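Local coordinates for protein laccase (Botrytis aclada, PDB 3SQR) that oxidises phenolic substrates such as hydroquinones with its copper centres while reducing dioxygen to water, and probably serves in lignin degradation and detoxification of lignin-derived products, at residues Ser172-Asp177 and Ser209-Trp214; Tyr84-Met89 and Gln203-Glu208. One frame throughout, in Å; residues are numbered along the deposited sequence.

Interaction 1 (Ser172-Asp177 and Ser209-Trp214). With NAG (2-acetamido-2-deoxy-beta-D-glucopyranose), chain B; NAG (2-acetamido-2-deoxy-beta-D-glucopyranose), chain C.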
# COMPACT_ATOMS: atom_id res chain seq x y z
N SER A 172 10.04 2.08 -9.37
CA SER A 172 11.24 1.94 -8.55
C SER A 172 10.97 2.47 -7.12
O SER A 172 9.87 2.20 -6.58
CB SER A 172 12.49 2.56 -9.28
OG SER A 172 13.66 2.43 -8.46
N LEU A 173 11.93 3.11 -6.48
CA LEU A 173 11.79 3.43 -5.04
C LEU A 173 11.15 4.77 -4.76
O LEU A 173 11.20 5.24 -3.64
CB LEU A 173 13.18 3.44 -4.38
CG LEU A 173 13.97 2.14 -4.44
CD1 LEU A 173 15.47 2.44 -4.04
CD2 LEU A 173 13.38 1.15 -3.47
N GLN A 174 10.51 5.36 -5.77
CA GLN A 174 10.10 6.77 -5.65
C GLN A 174 9.20 7.04 -4.48
O GLN A 174 9.27 8.09 -3.93
CB GLN A 174 9.40 7.26 -6.88
CG GLN A 174 10.34 7.41 -8.06
CD GLN A 174 9.65 7.84 -9.36
OE1 GLN A 174 8.48 7.59 -9.57
NE2 GLN A 174 10.42 8.47 -10.29
N TYR A 175 8.33 6.11 -4.13
CA TYR A 175 7.43 6.47 -3.01
C TYR A 175 8.19 6.60 -1.71
O TYR A 175 7.70 7.23 -0.74
CB TYR A 175 6.17 5.57 -2.89
CG TYR A 175 6.34 4.27 -2.12
CD1 TYR A 175 6.30 4.27 -0.77
CD2 TYR A 175 6.59 3.08 -2.76
CE1 TYR A 175 6.45 3.15 -0.04
CE2 TYR A 175 6.76 1.89 -2.00
CZ TYR A 175 6.67 1.95 -0.66
OH TYR A 175 6.83 0.84 0.18
N GLY A 176 9.40 6.05 -1.66
CA GLY A 176 10.29 6.25 -0.52
C GLY A 176 10.77 7.66 -0.32
O GLY A 176 11.19 8.04 0.79
N ASP A 177 10.72 8.43 -1.40
CA ASP A 177 11.15 9.82 -1.36
C ASP A 177 9.94 10.76 -1.24
O ASP A 177 10.06 11.95 -1.44
CB ASP A 177 11.98 10.14 -2.57
CG ASP A 177 13.47 9.77 -2.41
OD1 ASP A 177 13.88 9.32 -1.30
OD2 ASP A 177 14.22 10.04 -3.41
N SER A 209 17.86 10.98 -0.19
CA SER A 209 17.04 10.26 -1.16
C SER A 209 17.36 8.80 -1.02
O SER A 209 18.52 8.41 -0.97
CB SER A 209 17.36 10.68 -2.57
OG SER A 209 16.69 9.91 -3.59
N VAL A 210 16.33 7.98 -1.09
CA VAL A 210 16.46 6.53 -1.09
C VAL A 210 17.39 6.11 -2.23
O VAL A 210 18.05 5.06 -2.18
CB VAL A 210 15.03 5.89 -1.25
CG1 VAL A 210 14.42 6.21 -2.59
CG2 VAL A 210 15.09 4.39 -1.12
N PHE A 211 17.35 6.86 -3.31
CA PHE A 211 18.16 6.53 -4.50
C PHE A 211 19.66 6.66 -4.24
O PHE A 211 20.47 6.07 -5.00
CB PHE A 211 17.76 7.32 -5.73
CG PHE A 211 16.38 7.02 -6.20
CD1 PHE A 211 16.13 5.84 -6.87
CD2 PHE A 211 15.35 7.89 -5.95
CE1 PHE A 211 14.90 5.52 -7.30
CE2 PHE A 211 14.06 7.60 -6.36
CZ PHE A 211 13.83 6.42 -7.08
N GLU A 212 20.03 7.39 -3.21
CA GLU A 212 21.44 7.47 -2.79
C GLU A 212 21.92 6.26 -2.02
O GLU A 212 23.15 6.00 -1.93
CB GLU A 212 21.66 8.74 -1.99
CG GLU A 212 21.40 9.91 -2.91
CD GLU A 212 22.21 11.13 -2.66
OE1 GLU A 212 22.35 11.51 -1.47
OE2 GLU A 212 22.62 11.75 -3.68
N ILE A 213 20.99 5.51 -1.46
CA ILE A 213 21.35 4.42 -0.59
C ILE A 213 21.00 3.05 -1.19
O ILE A 213 21.25 2.02 -0.55
CB ILE A 213 20.77 4.62 0.81
CG1 ILE A 213 19.34 5.05 0.76
CG2 ILE A 213 21.46 5.85 1.48
CD1 ILE A 213 18.72 5.34 2.11
N TRP A 214 20.42 3.04 -2.39
CA TRP A 214 20.00 1.78 -3.00
C TRP A 214 21.22 0.91 -3.30
O TRP A 214 21.18 -0.32 -3.13
CB TRP A 214 19.23 2.07 -4.28
CG TRP A 214 19.13 0.98 -5.28
CD1 TRP A 214 19.63 1.02 -6.54
CD2 TRP A 214 18.55 -0.32 -5.13
NE1 TRP A 214 19.40 -0.14 -7.18
CE2 TRP A 214 18.72 -0.99 -6.35
CE3 TRP A 214 17.90 -0.98 -4.11
CZ2 TRP A 214 18.28 -2.29 -6.56
CZ3 TRP A 214 17.49 -2.29 -4.31
CH2 TRP A 214 17.63 -2.90 -5.55
C1 NAG B . 20.82 8.24 -8.49
C2 NAG B . 21.47 8.85 -7.28
C3 NAG B . 22.95 8.53 -7.24
C4 NAG B . 23.20 7.03 -7.53
C5 NAG B . 22.46 6.59 -8.76
C6 NAG B . 22.60 5.11 -9.15
C7 NAG B . 20.51 10.96 -6.48
C8 NAG B . 20.48 12.46 -6.68
N2 NAG B . 21.27 10.29 -7.33
O3 NAG B . 23.37 8.84 -5.95
O4 NAG B . 24.59 6.77 -7.73
O5 NAG B . 21.07 6.87 -8.51
O6 NAG B . 22.24 4.36 -8.04
O7 NAG B . 19.93 10.39 -5.60
C1 NAG C . 15.93 8.37 -10.70
C2 NAG C . 17.03 7.40 -11.02
C3 NAG C . 18.09 7.15 -9.95
C4 NAG C . 18.63 8.50 -9.54
C5 NAG C . 17.46 9.47 -9.23
C6 NAG C . 17.92 10.90 -9.07
C7 NAG C . 16.04 5.97 -12.79
C8 NAG C . 15.60 4.56 -13.05
N2 NAG C . 16.53 6.15 -11.55
O3 NAG C . 19.06 6.28 -10.50
O4 NAG C . 19.41 8.43 -8.39
O5 NAG C . 16.52 9.55 -10.27
O6 NAG C . 16.98 11.59 -8.29
O7 NAG C . 15.96 6.82 -13.67
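Asp177 grips the start of helix 210-217 with both carboxylate oxygens. Its OD1 accepts the backbone N-H of Val210 at 2.8 Å, nearly straight (172°) and on the syn side. Its OD2 takes the hydroxyl of Ser209, OG to OD2 being a very short 2.5 Å. The serine oxygen sits anti to its own backbone N (chi1 174°), where OG also accepts Phe211 N at 3.1 Å, making Ser209 the N-cap. Aspartate, with two acceptors, suits this end; Arg86, salt-bridged to OD1, is its counter-charge, and the helix dipole would probably help.

Among apolar contacts, Leu173 CB rests on Val210 CG1 at 3.5 Å, while its CD1 reaches Val210 CG2 and, 3.8 Å away, Trp214 CB; branched leucine thus meets two helix residues.

The Phe211 ring lies between loop and sugar, where a flat group can turn its rim to the loop. CE1 meets Ser172 OG edge-on at 3.5 Å, that hydroxyl being bonded to Asp577, and CZ lies 3.8 Å from Gln174 CG.

O4 of the chain C NAG, the oxygen linking it to the chain B NAG, approaches Phe211 CB at 3.3 Å. The whole is an N-capped helix docked through its N-terminal end on the loop beyond copper ligands His168 and His170, where the first two cupredoxin-like domains meet, with helix 529-533 of the third packing on Leu173.

Interaction 2 (Tyr84-Met89 and Gln203-Glu208)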
# COMPACT_ATOMS: atom_id res chain seq x y z
N TYR A 84 14.78 18.38 9.31
CA TYR A 84 15.87 18.11 8.41
C TYR A 84 15.47 18.33 6.99
O TYR A 84 14.53 17.72 6.46
CB TYR A 84 16.38 16.64 8.58
CG TYR A 84 17.71 16.43 7.91
CD1 TYR A 84 17.80 16.28 6.55
CD2 TYR A 84 18.92 16.46 8.67
CE1 TYR A 84 18.97 16.13 5.93
CE2 TYR A 84 20.16 16.36 8.00
CZ TYR A 84 20.18 16.17 6.66
OH TYR A 84 21.30 16.08 5.88
N THR A 85 16.21 19.18 6.29
CA THR A 85 15.85 19.59 4.97
C THR A 85 16.49 18.67 3.97
O THR A 85 17.72 18.39 4.03
CB THR A 85 16.30 21.08 4.69
OG1 THR A 85 15.71 21.93 5.69
CG2 THR A 85 15.91 21.50 3.37
N ARG A 86 15.67 18.16 3.08
CA ARG A 86 16.12 17.21 2.06
C ARG A 86 15.30 17.23 0.84
O ARG A 86 14.20 17.81 0.82
CB ARG A 86 16.14 15.78 2.66
CG ARG A 86 14.86 15.36 3.35
CD ARG A 86 14.71 13.81 3.30
NE ARG A 86 14.52 13.34 1.94
CZ ARG A 86 14.19 12.10 1.59
NH1 ARG A 86 14.03 11.15 2.51
NH2 ARG A 86 14.06 11.81 0.31
N SER A 87 15.80 16.54 -0.19
CA SER A 87 15.10 16.41 -1.42
C SER A 87 13.88 15.49 -1.17
O SER A 87 13.87 14.66 -0.27
CB SER A 87 15.96 15.78 -2.50
OG SER A 87 16.28 14.40 -2.18
N ALA A 88 12.93 15.65 -2.05
CA ALA A 88 11.82 14.69 -2.14
C ALA A 88 11.29 14.62 -3.53
O ALA A 88 11.48 15.50 -4.35
CB ALA A 88 10.70 15.03 -1.13
N MET A 89 10.59 13.54 -3.81
CA MET A 89 9.80 13.38 -4.99
C MET A 89 8.36 13.34 -4.56
O MET A 89 7.95 12.44 -3.79
CB MET A 89 10.16 12.11 -5.73
CG MET A 89 11.60 12.07 -6.04
SD MET A 89 12.04 10.76 -7.19
CE MET A 89 13.85 10.93 -7.21
N GLN A 203 5.42 5.97 8.61
CA GLN A 203 6.52 5.61 7.74
C GLN A 203 7.85 5.82 8.44
O GLN A 203 7.97 6.55 9.41
CB GLN A 203 6.50 6.44 6.47
CG GLN A 203 6.65 7.92 6.75
CD GLN A 203 6.45 8.80 5.56
OE1 GLN A 203 5.56 9.62 5.52
NE2 GLN A 203 7.38 8.72 4.60
N ASP A 204 8.84 5.13 7.90
CA ASP A 204 10.24 5.47 8.10
C ASP A 204 10.48 6.74 7.29
O ASP A 204 9.64 7.15 6.47
CB ASP A 204 11.19 4.32 7.67
CG ASP A 204 10.80 3.64 6.38
OD1 ASP A 204 10.13 4.27 5.52
OD2 ASP A 204 11.19 2.46 6.21
N TRP A 205 11.63 7.36 7.50
CA TRP A 205 11.97 8.53 6.71
C TRP A 205 13.45 8.74 6.72
O TRP A 205 14.03 8.93 7.81
CB TRP A 205 11.28 9.76 7.30
CG TRP A 205 11.51 10.96 6.50
CD1 TRP A 205 12.19 12.09 6.89
CD2 TRP A 205 11.06 11.21 5.17
NE1 TRP A 205 12.22 13.00 5.86
CE2 TRP A 205 11.53 12.49 4.79
CE3 TRP A 205 10.34 10.47 4.24
CZ2 TRP A 205 11.28 13.03 3.55
CZ3 TRP A 205 10.10 11.00 2.99
CH2 TRP A 205 10.56 12.30 2.67
N ALA A 206 14.05 8.68 5.54
CA ALA A 206 15.48 8.88 5.42
C ALA A 206 15.78 10.38 5.46
O ALA A 206 14.89 11.18 5.20
CB ALA A 206 15.99 8.30 4.11
N HIS A 207 17.04 10.73 5.77
CA HIS A 207 17.50 12.13 5.61
C HIS A 207 18.32 12.32 4.40
O HIS A 207 19.15 13.26 4.35
CB HIS A 207 18.21 12.61 6.86
CG HIS A 207 17.27 12.89 7.98
ND1 HIS A 207 17.70 13.18 9.25
CD2 HIS A 207 15.92 12.93 8.02
CE1 HIS A 207 16.66 13.38 10.02
NE2 HIS A 207 15.55 13.23 9.29
N GLU A 208 18.05 11.50 3.36
CA GLU A 208 18.60 11.62 2.05
C GLU A 208 17.70 10.80 1.11
O GLU A 208 16.92 10.00 1.57
CB GLU A 208 20.02 11.10 2.03
CG GLU A 208 20.16 9.62 2.47
CD GLU A 208 20.01 9.37 3.98
OE1 GLU A 208 20.49 10.22 4.73
OE2 GLU A 208 19.44 8.30 4.41
O HOH W 1 13.84 15.08 6.68
O HOH W 2 21.81 13.22 5.60
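At the seam between the first two cupredoxin-like domains, an arginine from edge strand 86-91 packs against the end of strand 195-205. The guanidinium of Arg86 lies on the Trp205 indole in an off-centre cation-pi stack, planes 21° apart and CZ 4.1 Å from the centroid of the six-membered ring. Glu208 O lies over its opposite face without a hydrogen bond. In the guanidinium plane, NH1 donates to Ala206 O at 2.8 Å, approaching from above that carbonyl's plane. A bend at chi3 (-67°) places NE to donate to Ser87 O at 2.7 Å, and NH2 is salt-bridged to Asp177. Arginine fits because one flat cation can serve an aromatic face, two carbonyls and a carboxylate.

Tyr84 and His207 form an offset stack with planes 6° apart. Tyr84 CB stands over the centre of the imidazole, 3.5 Å from its centroid, and His207 CB covers the tyrosine ring in return. Asp82 accepts from His207 NE2, and Asp243 holds the Tyr84 hydroxyl. One water bridges Tyr84 O and Trp205 NE1; a second joins Tyr84 OH to His207 O.

Strand 67-79 pairs with 86-91 and sends Ile79 against Trp205, strand 227-230 flanks the indole through Leu229, and Ile213 of helix 210-217 touches Glu208.

In the fold
Interactions 1 and 2 lie with their centres about 9 Å apart, on the same side of the chain's centre. Their segments alternate along the chain: 84-89, 172-177, 203-208, then 209-214, the last two continuous, so strand 195-205 leads through a short loop, residues 206-209, into helix 210-217. Asp177 joins them directly: its OD1 forms a salt bridge with Arg86 NH2, and its backbone O probably bonds Met89 N. Met89 also packs on Phe211. Two pieces of the first cupredoxin-like domain thus grip one continuous piece of the chain that belongs with the second, tying strand 86-91, the loop 172-177 and the capped helix into a single interface.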